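Putative Acetyltransferase (Pyrococcus horikoshii, PDB 3DDD) binds coenzyme A and probably transfers acyl groups, as other acyltransferases of the GNAT family do. Local coordinates at residues Arg222-Ile227 with Leu249-Ile254; Asp29-Val34 with Gly45-Val50; Asp141-Val146 with Ile272-Asp277; Leu58-Asp63 with Arg183-Glu188. All coordinates share one frame; numbering follows the deposited sequence. Where two conformers were deposited one is given.

Contact 1: residues Arg222-Ile227 with Leu249-Ile254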
loop_
_atom_site.group_PDB
_atom_site.type_symbol
_atom_site.label_atom_id
_atom_site.label_comp_id
_atom_site.label_asym_id
_atom_site.label_seq_id
_atom_site.Cartn_x
_atom_site.Cartn_y
_atom_site.Cartn_z
ATOM N N ARG A 222 -23.464 -3.835 -7.707
ATOM C CA ARG A 222 -24.018 -5.139 -7.327
ATOM C C ARG A 222 -22.975 -6.247 -7.378
ATOM O O ARG A 222 -22.972 -7.085 -6.505
ATOM C CB ARG A 222 -25.281 -5.538 -8.094
ATOM C CG ARG A 222 -25.179 -5.554 -9.583
ATOM C CD ARG A 222 -26.359 -6.355 -10.209
ATOM N NE ARG A 222 -26.013 -7.768 -10.248
ATOM C CZ ARG A 222 -25.256 -8.341 -11.181
ATOM N NH1 ARG A 222 -24.759 -7.641 -12.204
ATOM N NH2 ARG A 222 -24.995 -9.636 -11.089
ATOM N N VAL A 223 -22.094 -6.240 -8.373
ATOM C CA VAL A 223 -20.995 -7.198 -8.418
ATOM C C VAL A 223 -19.997 -6.964 -7.270
ATOM O O VAL A 223 -19.577 -7.933 -6.610
ATOM C CB VAL A 223 -20.322 -7.230 -9.801
ATOM C CG1 VAL A 223 -18.985 -7.911 -9.737
ATOM C CG2 VAL A 223 -21.257 -7.963 -10.814
ATOM N N ALA A 224 -19.647 -5.705 -6.993
ATOM C CA ALA A 224 -18.759 -5.392 -5.834
ATOM C C ALA A 224 -19.364 -5.934 -4.550
ATOM O O ALA A 224 -18.641 -6.513 -3.719
ATOM C CB ALA A 224 -18.499 -3.905 -5.690
ATOM N N GLU A 225 -20.675 -5.756 -4.367
ATOM C CA GLU A 225 -21.321 -6.286 -3.163
ATOM C C GLU A 225 -21.180 -7.807 -3.051
ATOM O O GLU A 225 -20.814 -8.292 -1.993
ATOM C CB GLU A 225 -22.784 -5.882 -3.073
ATOM C CG GLU A 225 -23.443 -6.356 -1.788
ATOM C CD GLU A 225 -24.931 -6.116 -1.788
ATOM O OE1 GLU A 225 -25.359 -5.026 -1.361
ATOM O OE2 GLU A 225 -25.671 -7.025 -2.219
ATOM N N LYS A 226 -21.483 -8.543 -4.124
ATOM C CA LYS A 226 -21.342 -10.016 -4.142
ATOM C C LYS A 226 -19.948 -10.401 -3.666
ATOM O O LYS A 226 -19.786 -11.292 -2.835
ATOM C CB LYS A 226 -21.479 -10.626 -5.555
ATOM C CG LYS A 226 -22.760 -10.397 -6.279
ATOM C CD LYS A 226 -22.740 -11.067 -7.680
ATOM C CE LYS A 226 -23.491 -12.391 -7.698
ATOM N NZ LYS A 226 -22.947 -13.308 -8.732
ATOM N N ILE A 227 -18.930 -9.755 -4.234
ATOM C CA ILE A 227 -17.548 -10.087 -3.863
ATOM C C ILE A 227 -17.324 -9.746 -2.378
ATOM O O ILE A 227 -16.811 -10.563 -1.617
ATOM C CB ILE A 227 -16.521 -9.409 -4.773
ATOM C CG1 ILE A 227 -16.682 -9.909 -6.211
ATOM C CG2 ILE A 227 -15.075 -9.639 -4.261
ATOM C CD1 ILE A 227 -16.030 -8.979 -7.237
ATOM N N LEU A 249 -18.597 3.909 -0.617
ATOM C CA LEU A 249 -19.087 4.273 0.716
ATOM C C LEU A 249 -20.476 3.739 1.003
ATOM O O LEU A 249 -20.764 3.358 2.126
ATOM C CB LEU A 249 -19.140 5.802 0.881
ATOM C CG LEU A 249 -17.885 6.702 0.716
ATOM C CD1 LEU A 249 -16.577 5.911 0.923
ATOM C CD2 LEU A 249 -17.848 7.483 -0.614
ATOM N N GLU A 250 -21.347 3.745 -0.009
ATOM C CA GLU A 250 -22.708 3.211 0.138
ATOM C C GLU A 250 -22.691 1.694 0.246
ATOM O O GLU A 250 -23.466 1.126 0.973
ATOM C CB GLU A 250 -23.579 3.625 -1.054
ATOM C CG GLU A 250 -25.066 3.251 -0.931
ATOM C CD GLU A 250 -25.794 3.963 0.234
ATOM O OE1 GLU A 250 -25.330 5.044 0.700
ATOM O OE2 GLU A 250 -26.844 3.430 0.667
ATOM N N LEU A 251 -21.799 1.062 -0.510
ATOM C CA LEU A 251 -21.656 -0.390 -0.565
ATOM C C LEU A 251 -21.378 -0.963 0.819
ATOM O O LEU A 251 -21.982 -1.943 1.242
ATOM C CB LEU A 251 -20.482 -0.753 -1.516
ATOM C CG LEU A 251 -20.120 -2.244 -1.692
ATOM C CD1 LEU A 251 -20.954 -2.893 -2.781
ATOM C CD2 LEU A 251 -18.616 -2.427 -1.982
ATOM N N ILE A 252 -20.445 -0.363 1.539
ATOM C CA ILE A 252 -19.983 -0.964 2.797
ATOM C C ILE A 252 -20.934 -0.740 3.971
ATOM O O ILE A 252 -20.806 -1.402 4.997
ATOM C CB ILE A 252 -18.548 -0.532 3.144
ATOM C CG1 ILE A 252 -18.452 0.984 3.366
ATOM C CG2 ILE A 252 -17.611 -0.985 2.023
ATOM C CD1 ILE A 252 -17.276 1.386 4.238
ATOM N N LYS A 253 -21.912 0.150 3.800
ATOM C CA LYS A 253 -22.838 0.482 4.870
ATOM C C LYS A 253 -23.577 -0.712 5.432
ATOM O O LYS A 253 -23.873 -0.730 6.617
ATOM C CB LYS A 253 -23.831 1.557 4.413
ATOM C CG LYS A 253 -23.193 2.954 4.324
ATOM C CD LYS A 253 -24.194 4.060 3.816
ATOM C CE LYS A 253 -23.548 5.469 3.876
ATOM N NZ LYS A 253 -24.257 6.448 3.008
ATOM N N ILE A 254 -23.857 -1.721 4.618
ATOM C CA ILE A 254 -24.582 -2.905 5.144
ATOM C C ILE A 254 -23.744 -3.718 6.155
ATOM O O ILE A 254 -24.268 -4.595 6.847
ATOM C CB ILE A 254 -25.111 -3.846 4.014
ATOM C CG1 ILE A 254 -23.976 -4.268 3.064
ATOM C CG2 ILE A 254 -26.223 -3.154 3.257
ATOM C CD1 ILE A 254 -24.372 -5.336 2.086
#

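Contact 2: residues Asp29-Val34 with Gly45-Val50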
loop_
_atom_site.group_PDB
_atom_site.type_symbol
_atom_site.label_atom_id
_atom_site.label_comp_id
_atom_site.label_asym_id
_atom_site.label_seq_id
_atom_site.Cartn_x
_atom_site.Cartn_y
_atom_site.Cartn_z
ATOM N N ASP A 29 17.636 -7.736 6.520
ATOM C CA ASP A 29 17.235 -6.604 7.338
ATOM C C ASP A 29 15.757 -6.633 7.801
ATOM O O ASP A 29 15.272 -5.635 8.362
ATOM C CB ASP A 29 17.469 -5.311 6.567
ATOM C CG ASP A 29 18.916 -5.082 6.259
ATOM O OD1 ASP A 29 19.731 -4.983 7.189
ATOM O OD2 ASP A 29 19.252 -4.994 5.083
ATOM N N ILE A 30 15.061 -7.757 7.589
ATOM C CA ILE A 30 13.608 -7.817 7.830
ATOM C C ILE A 30 13.252 -7.535 9.286
ATOM O O ILE A 30 12.315 -6.789 9.563
ATOM C CB ILE A 30 12.983 -9.177 7.354
ATOM C CG1 ILE A 30 12.900 -9.212 5.829
ATOM C CG2 ILE A 30 11.543 -9.382 7.867
ATOM C CD1 ILE A 30 11.689 -8.494 5.284
ATOM N N GLU A 31 14.005 -8.105 10.214
ATOM C CA GLU A 31 13.699 -7.912 11.619
ATOM C C GLU A 31 13.824 -6.426 11.994
ATOM O O GLU A 31 12.944 -5.871 12.664
ATOM C CB GLU A 31 14.552 -8.813 12.512
ATOM C CG GLU A 31 14.206 -10.366 12.432
ATOM C CD GLU A 31 12.707 -10.727 12.663
ATOM O OE1 GLU A 31 11.953 -9.954 13.301
ATOM O OE2 GLU A 31 12.265 -11.801 12.189
ATOM N N ASP A 32 14.893 -5.781 11.538
ATOM C CA ASP A 32 15.057 -4.354 11.791
ATOM C C ASP A 32 13.944 -3.518 11.173
ATOM O O ASP A 32 13.454 -2.574 11.790
ATOM C CB ASP A 32 16.435 -3.863 11.301
ATOM C CG ASP A 32 17.576 -4.431 12.121
ATOM O OD1 ASP A 32 17.302 -5.049 13.181
ATOM O OD2 ASP A 32 18.743 -4.227 11.731
HETATM N N MSE A 33 13.544 -3.843 9.956
HETATM C CA MSE A 33 12.490 -3.075 9.307
HETATM C C MSE A 33 11.236 -3.190 10.162
HETATM O O MSE A 33 10.548 -2.188 10.421
HETATM C CB MSE A 33 12.222 -3.598 7.885
HETATM C CG MSE A 33 13.389 -3.388 6.943
HETATM SE SE MSE A 33 13.365 -4.476 5.341
HETATM C CE MSE A 33 11.669 -3.951 4.582
ATOM N N VAL A 34 10.935 -4.422 10.578
ATOM C CA VAL A 34 9.759 -4.695 11.391
ATOM C C VAL A 34 9.778 -3.923 12.706
ATOM O O VAL A 34 8.753 -3.383 13.133
ATOM C CB VAL A 34 9.584 -6.195 11.682
ATOM C CG1 VAL A 34 8.423 -6.397 12.687
ATOM C CG2 VAL A 34 9.284 -6.981 10.364
ATOM N N GLY A 45 -0.368 -5.087 17.318
ATOM C CA GLY A 45 -0.632 -6.428 16.774
ATOM C C GLY A 45 0.542 -7.383 16.821
ATOM O O GLY A 45 1.631 -7.023 17.283
ATOM N N PRO A 46 0.349 -8.604 16.304
ATOM C CA PRO A 46 1.432 -9.576 16.315
ATOM C C PRO A 46 2.541 -9.250 15.287
ATOM O O PRO A 46 2.261 -8.784 14.185
ATOM C CB PRO A 46 0.721 -10.904 15.980
ATOM C CG PRO A 46 -0.449 -10.508 15.168
ATOM C CD PRO A 46 -0.860 -9.130 15.644
ATOM N N ARG A 47 3.780 -9.538 15.673
ATOM C CA ARG A 47 4.970 -9.243 14.887
ATOM C C ARG A 47 4.976 -9.880 13.487
ATOM O O ARG A 47 5.240 -9.218 12.470
ATOM C CB ARG A 47 6.190 -9.761 15.654
ATOM C CG ARG A 47 7.289 -8.752 15.851
ATOM C CD ARG A 47 8.587 -9.416 16.239
ATOM N NE ARG A 47 9.715 -8.914 15.450
ATOM C CZ ARG A 47 10.285 -7.725 15.608
ATOM N NH1 ARG A 47 9.834 -6.877 16.524
ATOM N NH2 ARG A 47 11.310 -7.377 14.838
ATOM N N GLU A 48 4.704 -11.179 13.468
ATOM C CA GLU A 48 4.678 -12.003 12.276
ATOM C C GLU A 48 3.835 -11.377 11.179
ATOM O O GLU A 48 4.091 -11.520 9.995
ATOM C CB GLU A 48 4.111 -13.383 12.665
ATOM C CG GLU A 48 4.129 -14.438 11.567
ATOM C CD GLU A 48 3.028 -14.253 10.534
ATOM O OE1 GLU A 48 1.966 -13.672 10.866
ATOM O OE2 GLU A 48 3.242 -14.692 9.378
ATOM N N SER A 49 2.806 -10.677 11.587
ATOM C CA SER A 49 1.955 -9.973 10.653
ATOM C C SER A 49 2.783 -9.020 9.778
ATOM O O SER A 49 2.671 -9.020 8.544
ATOM C CB SER A 49 0.913 -9.204 11.466
ATOM O OG SER A 49 -0.206 -8.958 10.675
ATOM N N VAL A 50 3.602 -8.194 10.434
ATOM C CA VAL A 50 4.430 -7.181 9.760
ATOM C C VAL A 50 5.565 -7.865 8.983
ATOM O O VAL A 50 5.847 -7.492 7.858
ATOM C CB VAL A 50 5.034 -6.145 10.768
ATOM C CG1 VAL A 50 5.612 -4.911 10.041
ATOM C CG2 VAL A 50 3.976 -5.714 11.796
#

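Contact 3: residues Asp141-Val146 with Ile272-Asp277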
loop_
_atom_site.group_PDB
_atom_site.type_symbol
_atom_site.label_atom_id
_atom_site.label_comp_id
_atom_site.label_asym_id
_atom_site.label_seq_id
_atom_site.Cartn_x
_atom_site.Cartn_y
_atom_site.Cartn_z
ATOM N N ASP A 141 -2.503 17.262 -3.404
ATOM C CA ASP A 141 -3.609 16.394 -3.001
ATOM C C ASP A 141 -4.354 15.801 -4.196
ATOM O O ASP A 141 -4.617 16.494 -5.188
ATOM C CB ASP A 141 -4.637 17.150 -2.147
ATOM C CG ASP A 141 -4.086 17.627 -0.817
ATOM O OD1 ASP A 141 -2.945 17.313 -0.477
ATOM O OD2 ASP A 141 -4.822 18.327 -0.109
ATOM N N GLU A 142 -4.687 14.520 -4.091
ATOM C CA GLU A 142 -5.619 13.905 -5.019
ATOM C C GLU A 142 -6.988 13.749 -4.351
ATOM O O GLU A 142 -7.848 14.589 -4.537
ATOM C CB GLU A 142 -5.058 12.573 -5.544
ATOM C CG GLU A 142 -3.861 12.809 -6.468
ATOM C CD GLU A 142 -3.508 11.616 -7.324
ATOM O OE1 GLU A 142 -3.634 10.467 -6.851
ATOM O OE2 GLU A 142 -3.101 11.831 -8.480
ATOM N N TYR A 143 -7.158 12.721 -3.532
ATOM C CA TYR A 143 -8.395 12.471 -2.806
ATOM C C TYR A 143 -8.027 11.581 -1.618
ATOM O O TYR A 143 -6.955 10.988 -1.612
ATOM C CB TYR A 143 -9.444 11.766 -3.707
ATOM C CG TYR A 143 -8.867 10.619 -4.515
ATOM C CD1 TYR A 143 -8.603 9.420 -3.921
ATOM C CD2 TYR A 143 -8.539 10.764 -5.872
ATOM C CE1 TYR A 143 -8.046 8.366 -4.624
ATOM C CE2 TYR A 143 -7.979 9.698 -6.600
ATOM C CZ TYR A 143 -7.733 8.497 -5.951
ATOM O OH TYR A 143 -7.178 7.397 -6.593
ATOM N N ARG A 144 -8.931 11.479 -0.641
ATOM C CA ARG A 144 -8.710 10.653 0.558
ATOM C C ARG A 144 -8.933 9.174 0.303
ATOM O O ARG A 144 -9.740 8.778 -0.542
ATOM C CB ARG A 144 -9.602 11.104 1.722
ATOM C CG ARG A 144 -9.107 12.347 2.433
ATOM C CD ARG A 144 -10.190 12.994 3.279
ATOM N NE ARG A 144 -10.326 12.382 4.603
ATOM C CZ ARG A 144 -11.417 11.769 5.083
ATOM N NH1 ARG A 144 -12.533 11.637 4.371
ATOM N NH2 ARG A 144 -11.384 11.272 6.306
ATOM N N THR A 145 -8.205 8.357 1.047
ATOM C CA THR A 145 -8.315 6.919 0.946
ATOM C C THR A 145 -8.579 6.499 2.383
ATOM O O THR A 145 -7.706 6.626 3.236
ATOM C CB THR A 145 -6.996 6.268 0.391
ATOM O OG1 THR A 145 -5.849 7.019 0.810
ATOM C CG2 THR A 145 -6.996 6.190 -1.129
ATOM N N VAL A 146 -9.787 5.986 2.631
ATOM C CA VAL A 146 -10.338 5.792 3.994
ATOM C C VAL A 146 -10.449 4.314 4.376
ATOM O O VAL A 146 -11.089 3.523 3.683
ATOM C CB VAL A 146 -11.692 6.497 4.140
ATOM C CG1 VAL A 146 -12.219 6.388 5.551
ATOM C CG2 VAL A 146 -11.543 7.969 3.759
ATOM N N ILE A 272 -2.264 10.260 -13.688
ATOM C CA ILE A 272 -2.399 8.957 -14.295
ATOM C C ILE A 272 -3.879 8.740 -14.579
ATOM O O ILE A 272 -4.705 8.949 -13.708
ATOM C CB ILE A 272 -1.893 7.839 -13.312
ATOM C CG1 ILE A 272 -0.361 7.930 -13.121
ATOM C CG2 ILE A 272 -2.336 6.449 -13.786
ATOM C CD1 ILE A 272 0.443 8.103 -14.426
ATOM N N GLU A 273 -4.206 8.332 -15.800
ATOM C CA GLU A 273 -5.568 7.949 -16.156
ATOM C C GLU A 273 -5.962 6.701 -15.336
ATOM O O GLU A 273 -5.388 5.654 -15.520
ATOM C CB GLU A 273 -5.645 7.681 -17.675
ATOM C CG GLU A 273 -7.077 7.533 -18.256
ATOM C CD GLU A 273 -7.115 7.132 -19.760
ATOM O OE1 GLU A 273 -6.061 7.196 -20.453
ATOM O OE2 GLU A 273 -8.218 6.760 -20.246
ATOM N N GLU A 274 -6.898 6.845 -14.406
ATOM C CA GLU A 274 -7.403 5.726 -13.615
ATOM C C GLU A 274 -8.926 5.704 -13.679
ATOM O O GLU A 274 -9.537 6.706 -13.985
ATOM C CB GLU A 274 -6.916 5.819 -12.157
ATOM C CG GLU A 274 -7.365 7.060 -11.402
ATOM C CD GLU A 274 -6.778 7.155 -10.001
ATOM O OE1 GLU A 274 -6.021 6.245 -9.579
ATOM O OE2 GLU A 274 -7.088 8.147 -9.310
ATOM N N LYS A 275 -9.543 4.561 -13.410
ATOM C CA LYS A 275 -11.004 4.480 -13.472
ATOM C C LYS A 275 -11.547 4.194 -12.072
ATOM O O LYS A 275 -11.851 3.067 -11.694
ATOM C CB LYS A 275 -11.457 3.454 -14.512
ATOM C CG LYS A 275 -12.955 3.546 -14.817
ATOM C CD LYS A 275 -13.384 2.726 -16.045
ATOM C CE LYS A 275 -14.913 2.730 -16.249
ATOM N NZ LYS A 275 -15.612 3.872 -15.553
ATOM N N VAL A 276 -11.631 5.258 -11.298
ATOM C CA VAL A 276 -11.783 5.166 -9.857
ATOM C C VAL A 276 -13.234 4.815 -9.447
ATOM O O VAL A 276 -13.477 4.405 -8.315
ATOM C CB VAL A 276 -11.317 6.490 -9.193
ATOM C CG1 VAL A 276 -12.356 7.608 -9.437
ATOM C CG2 VAL A 276 -11.016 6.275 -7.706
ATOM N N ASP A 277 -14.168 4.988 -10.387
ATOM C CA ASP A 277 -15.566 4.591 -10.199
ATOM C C ASP A 277 -15.718 3.079 -10.070
ATOM O O ASP A 277 -16.607 2.604 -9.364
ATOM C CB ASP A 277 -16.502 5.167 -11.304
ATOM C CG ASP A 277 -16.130 4.728 -12.720
ATOM O OD1 ASP A 277 -15.114 5.226 -13.242
ATOM O OD2 ASP A 277 -16.876 3.925 -13.335
HETATM O O HOH W 1 -3.198 10.475 -10.824
#

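Contact 4: residues Leu58-Asp63 with Arg183-Glu188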
loop_
_atom_site.group_PDB
_atom_site.type_symbol
_atom_site.label_atom_id
_atom_site.label_comp_id
_atom_site.label_asym_id
_atom_site.label_seq_id
_atom_site.Cartn_x
_atom_site.Cartn_y
_atom_site.Cartn_z
ATOM N N LEU A 58 9.586 -6.705 -0.293
ATOM C CA LEU A 58 10.883 -6.935 -0.908
ATOM C C LEU A 58 10.836 -7.883 -2.121
ATOM O O LEU A 58 11.708 -7.807 -2.966
ATOM C CB LEU A 58 11.926 -7.425 0.117
ATOM C CG LEU A 58 12.369 -6.440 1.198
ATOM C CD1 LEU A 58 13.425 -7.053 2.132
ATOM C CD2 LEU A 58 12.858 -5.134 0.586
ATOM N N GLU A 59 9.873 -8.795 -2.201
ATOM C CA GLU A 59 9.651 -9.535 -3.444
ATOM C C GLU A 59 9.133 -8.617 -4.567
ATOM O O GLU A 59 9.507 -8.757 -5.717
ATOM C CB GLU A 59 8.645 -10.673 -3.243
ATOM C CG GLU A 59 9.282 -11.986 -2.901
ATOM C CD GLU A 59 8.281 -13.120 -2.776
ATOM O OE1 GLU A 59 7.183 -13.063 -3.402
ATOM O OE2 GLU A 59 8.613 -14.080 -2.038
ATOM N N VAL A 60 8.212 -7.724 -4.225
ATOM C CA VAL A 60 7.663 -6.775 -5.186
ATOM C C VAL A 60 8.769 -5.821 -5.674
ATOM O O VAL A 60 8.884 -5.542 -6.873
ATOM C CB VAL A 60 6.434 -6.052 -4.572
ATOM C CG1 VAL A 60 5.920 -4.932 -5.453
ATOM C CG2 VAL A 60 5.304 -7.101 -4.304
ATOM N N GLN A 61 9.613 -5.347 -4.768
ATOM C CA GLN A 61 10.668 -4.408 -5.151
ATOM C C GLN A 61 11.931 -4.686 -4.363
ATOM O O GLN A 61 12.167 -4.091 -3.313
ATOM C CB GLN A 61 10.195 -2.967 -4.981
ATOM C CG GLN A 61 11.034 -1.939 -5.779
ATOM C CD GLN A 61 10.851 -2.048 -7.289
ATOM O OE1 GLN A 61 9.742 -1.927 -7.798
ATOM N NE2 GLN A 61 11.949 -2.257 -8.005
ATOM N N PRO A 62 12.726 -5.667 -4.831
ATOM C CA PRO A 62 13.915 -6.085 -4.062
ATOM C C PRO A 62 14.890 -4.989 -3.682
ATOM O O PRO A 62 15.513 -5.059 -2.614
ATOM C CB PRO A 62 14.567 -7.141 -4.963
ATOM C CG PRO A 62 13.400 -7.720 -5.756
ATOM C CD PRO A 62 12.495 -6.513 -6.028
ATOM N N ASP A 63 15.030 -4.001 -4.553
ATOM C CA ASP A 63 15.900 -2.849 -4.345
ATOM C C ASP A 63 15.092 -1.609 -3.990
ATOM O O ASP A 63 15.491 -0.477 -4.261
ATOM C CB ASP A 63 16.730 -2.564 -5.606
ATOM C CG ASP A 63 15.868 -2.394 -6.879
ATOM O OD1 ASP A 63 14.628 -2.568 -6.841
ATOM O OD2 ASP A 63 16.451 -2.104 -7.942
ATOM N N ARG A 183 0.093 -3.764 -11.940
ATOM C CA ARG A 183 0.575 -4.209 -10.620
ATOM C C ARG A 183 0.304 -5.700 -10.385
ATOM O O ARG A 183 0.193 -6.150 -9.258
ATOM C CB ARG A 183 -0.087 -3.409 -9.503
ATOM C CG ARG A 183 -1.615 -3.411 -9.600
ATOM C CD ARG A 183 -2.282 -3.334 -8.299
ATOM N NE ARG A 183 -3.681 -3.059 -8.528
ATOM C CZ ARG A 183 -4.443 -2.260 -7.798
ATOM N NH1 ARG A 183 -3.991 -1.727 -6.706
ATOM N NH2 ARG A 183 -5.711 -2.060 -8.151
ATOM N N ILE A 184 0.236 -6.475 -11.452
ATOM C CA ILE A 184 -0.126 -7.877 -11.360
ATOM C C ILE A 184 0.900 -8.647 -10.542
ATOM O O ILE A 184 0.555 -9.640 -9.892
ATOM C CB ILE A 184 -0.282 -8.484 -12.779
ATOM C CG1 ILE A 184 -1.478 -7.844 -13.487
ATOM C CG2 ILE A 184 -0.380 -10.055 -12.741
ATOM C CD1 ILE A 184 -2.784 -7.777 -12.661
ATOM N N ARG A 185 2.157 -8.205 -10.570
ATOM C CA ARG A 185 3.214 -8.881 -9.810
ATOM C C ARG A 185 3.000 -8.758 -8.306
ATOM O O ARG A 185 3.404 -9.597 -7.538
ATOM C CB ARG A 185 4.603 -8.401 -10.244
ATOM C CG ARG A 185 5.030 -7.059 -9.704
ATOM C CD ARG A 185 6.523 -6.848 -10.020
ATOM N NE ARG A 185 7.102 -5.830 -9.167
ATOM C CZ ARG A 185 6.921 -4.523 -9.336
ATOM N NH1 ARG A 185 6.194 -4.072 -10.340
ATOM N NH2 ARG A 185 7.456 -3.653 -8.478
ATOM N N VAL A 186 2.313 -7.714 -7.890
ATOM C CA VAL A 186 1.956 -7.542 -6.496
ATOM C C VAL A 186 0.854 -8.545 -6.106
ATOM O O VAL A 186 0.978 -9.284 -5.114
ATOM C CB VAL A 186 1.552 -6.060 -6.238
ATOM C CG1 VAL A 186 1.321 -5.810 -4.768
ATOM C CG2 VAL A 186 2.685 -5.170 -6.729
ATOM N N LEU A 187 -0.220 -8.581 -6.889
ATOM C CA LEU A 187 -1.272 -9.587 -6.685
ATOM C C LEU A 187 -0.666 -10.992 -6.597
ATOM O O LEU A 187 -0.947 -11.726 -5.672
ATOM C CB LEU A 187 -2.331 -9.526 -7.802
ATOM C CG LEU A 187 -3.453 -8.506 -7.569
ATOM C CD1 LEU A 187 -2.935 -7.073 -7.677
ATOM C CD2 LEU A 187 -4.564 -8.757 -8.552
ATOM N N GLU A 188 0.189 -11.335 -7.549
ATOM C CA GLU A 188 0.865 -12.632 -7.563
ATOM C C GLU A 188 1.666 -12.959 -6.294
ATOM O O GLU A 188 1.664 -14.095 -5.851
ATOM C CB GLU A 188 1.826 -12.688 -8.758
ATOM C CG GLU A 188 1.192 -13.078 -10.067
ATOM C CD GLU A 188 2.058 -12.734 -11.298
ATOM O OE1 GLU A 188 3.159 -12.155 -11.154
ATOM O OE2 GLU A 188 1.630 -13.048 -12.420
#

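Contact 1: residues Arg222-Ile227 with Leu249-Ile254
L251 reaches from helix 246-252 to the flank of helix 221-233, and its two methyl carbons make the tight part of this contact. CG stands anti to the backbone N (chi1 178°), which carries the fork of the leucine over to the other helix. CD1 rests on the backbone at E225, 3.3 Å from E225 N, and meets the root of the same side chain, with L251 CD1 to E225 CB at 3.5 Å. A224 CB meets both ends of the fork, 3.9 Å from L251 CD1 and 4.0 Å from L251 CD2. At this point the helices come close, E225 CA to L251 CA being 6.5 Å. A224 also touches A218 of strand 212-218.

Toward solvent the packing thins. The extended chain of E225 crosses I254 at about a right angle, and the nearest atoms are E225 OE1 and I254 CD1, 3.6 Å apart. I254 is exposed and leans also on P154, while E225 OE2 forms a salt bridge with K156. The chemistry is that of apolar helix packing, methyls against an alanine, the helix backbone and the base of a glutamate, so the pairing probably rests on shape and the exclusion of water, with the glutamate's charge met by K156 outside the two helices.

Contact 2: residues Asp29-Val34 with Gly45-Val50
E31 and R47 meet through two bent chains. The glutamate sets CG beside its backbone N (chi1 -70°) and turns again at chi2, while the arginine bends at chi3 (133°) to bring its guanidinium alongside. NE and NH2 of R47 both donate to one oxygen, with E31 OE1 3.1 Å from R47 NH2 and 3.3 Å from R47 NE. That oxygen sits almost in the guanidinium plane, and the carboxylate lies nearly coplanar with it, 25° apart, so the paired bonds fix how the arginine head is turned. V34 CG1 lies over one face of the head, 3.7 Å from R47 CZ. The same methyl reaches V50 CB at 3.9 Å, so V34 is shared between the exposed ion pair and a buried apolar interior that F37 and F43 extend. R47 NH2 also hydrogen-bonds to S35 OG. Strand 21-24, helices 30-41 and 47-60, then strand 65-70 follow the order of the GNAT fold, and this contact packs the first two helices of that fold against each other near their N-terminal ends.

Contact 3: residues Asp141-Val146 with Ile272-Asp277
The strand carrying Y143 and the irregular loop carrying E274 and V276 stay far apart, Y143 CA and V276 CA being 10.7 Å from each other, so long side chains must span the gap. Y143 and E274 do so from opposite directions. In each, CG sits between the backbone N and the carbonyl carbon (chi1 45° in Y143), and the glutamate then runs out extended. Y143 OH donates to E274 OE2 at 2.8 Å, meeting it on the syn side but 30° out of the carboxylate plane. Seen from the tyrosine, the oxygen lies at the ring edge and in the ring plane, which also puts E274 OE2 only 3.2 Å from Y143 CE2. V276 CG2 approaches Y143 OH more loosely, at 4.2 Å. A phenylalanine here has no hydroxyl to offer E274 OE2, and the carboxylate would probably lean more on R123 and turn more easily.

A second link is bridged by water, which donates to E142 OE2 at 2.7 Å and accepts from I272 N at 3.0 Å. The carboxylates of E142 and E274 come near each other, and R123 forms salt bridges with both, which probably eases their repulsion. Strand 140-149 runs antiparallel to both 258-267 and 238-242; Y143 and V276 rest together on P242 and V244, while I272 reaches T121 of strand 121-126.

Contact 4: residues Leu58-Asp63 with Arg183-Glu188
Hydrogen bonding centres on R185, which grips the carbonyl of V60, in the last turn of helix 47-60, side-on. V60 O lies 2.9 Å from R185 NE and 2.9 Å from R185 NH2, close to the guanidinium plane; NE comes in the carbonyl plane on a lone pair, NH2 from above it. R185 NH1 adds a bond to F82 O. A lysine in its place has one nitrogen where the arginine has three, and V60 O or F82 O would probably be left without its donor. The positive charge of R185 at the C-terminal end of helix 47-60 probably suits the partial negative charge there. Q61, bent at chi2 (69°), donates from NE2 to D63 OD1 in an almost straight bond of 2.9 Å, and its OE1 accepts from F82 N.

The apolar part is V60 against V186, tight at 3.5 Å between V60 CG1 and V186 CG2; F81 and A189 also touch V60. The arrangement is a buried helix-to-helix junction between the protein's two GNAT-family regions.

Overall arrangement
From the N terminus, contact 2 comes first, closing a short excursion of ten residues, most of them the rest of helix 30-41. Helix 47-60 runs on into contact 4, and the two contacts touch where I30 and M33 pack on L58. Contact 4 then spans 119 residues to reach helix 184-192, joining the first GNAT-family region to the second. Contact 3 opens inside that span and closes beyond it, fastening the loop before strand 279-281 to strand 140-149, so contacts 3 and 4 cross. Contact 1 is nested within the loop of contact 3 and pairs two helices of the second region, about 33 Å from contact 2, centre to centre.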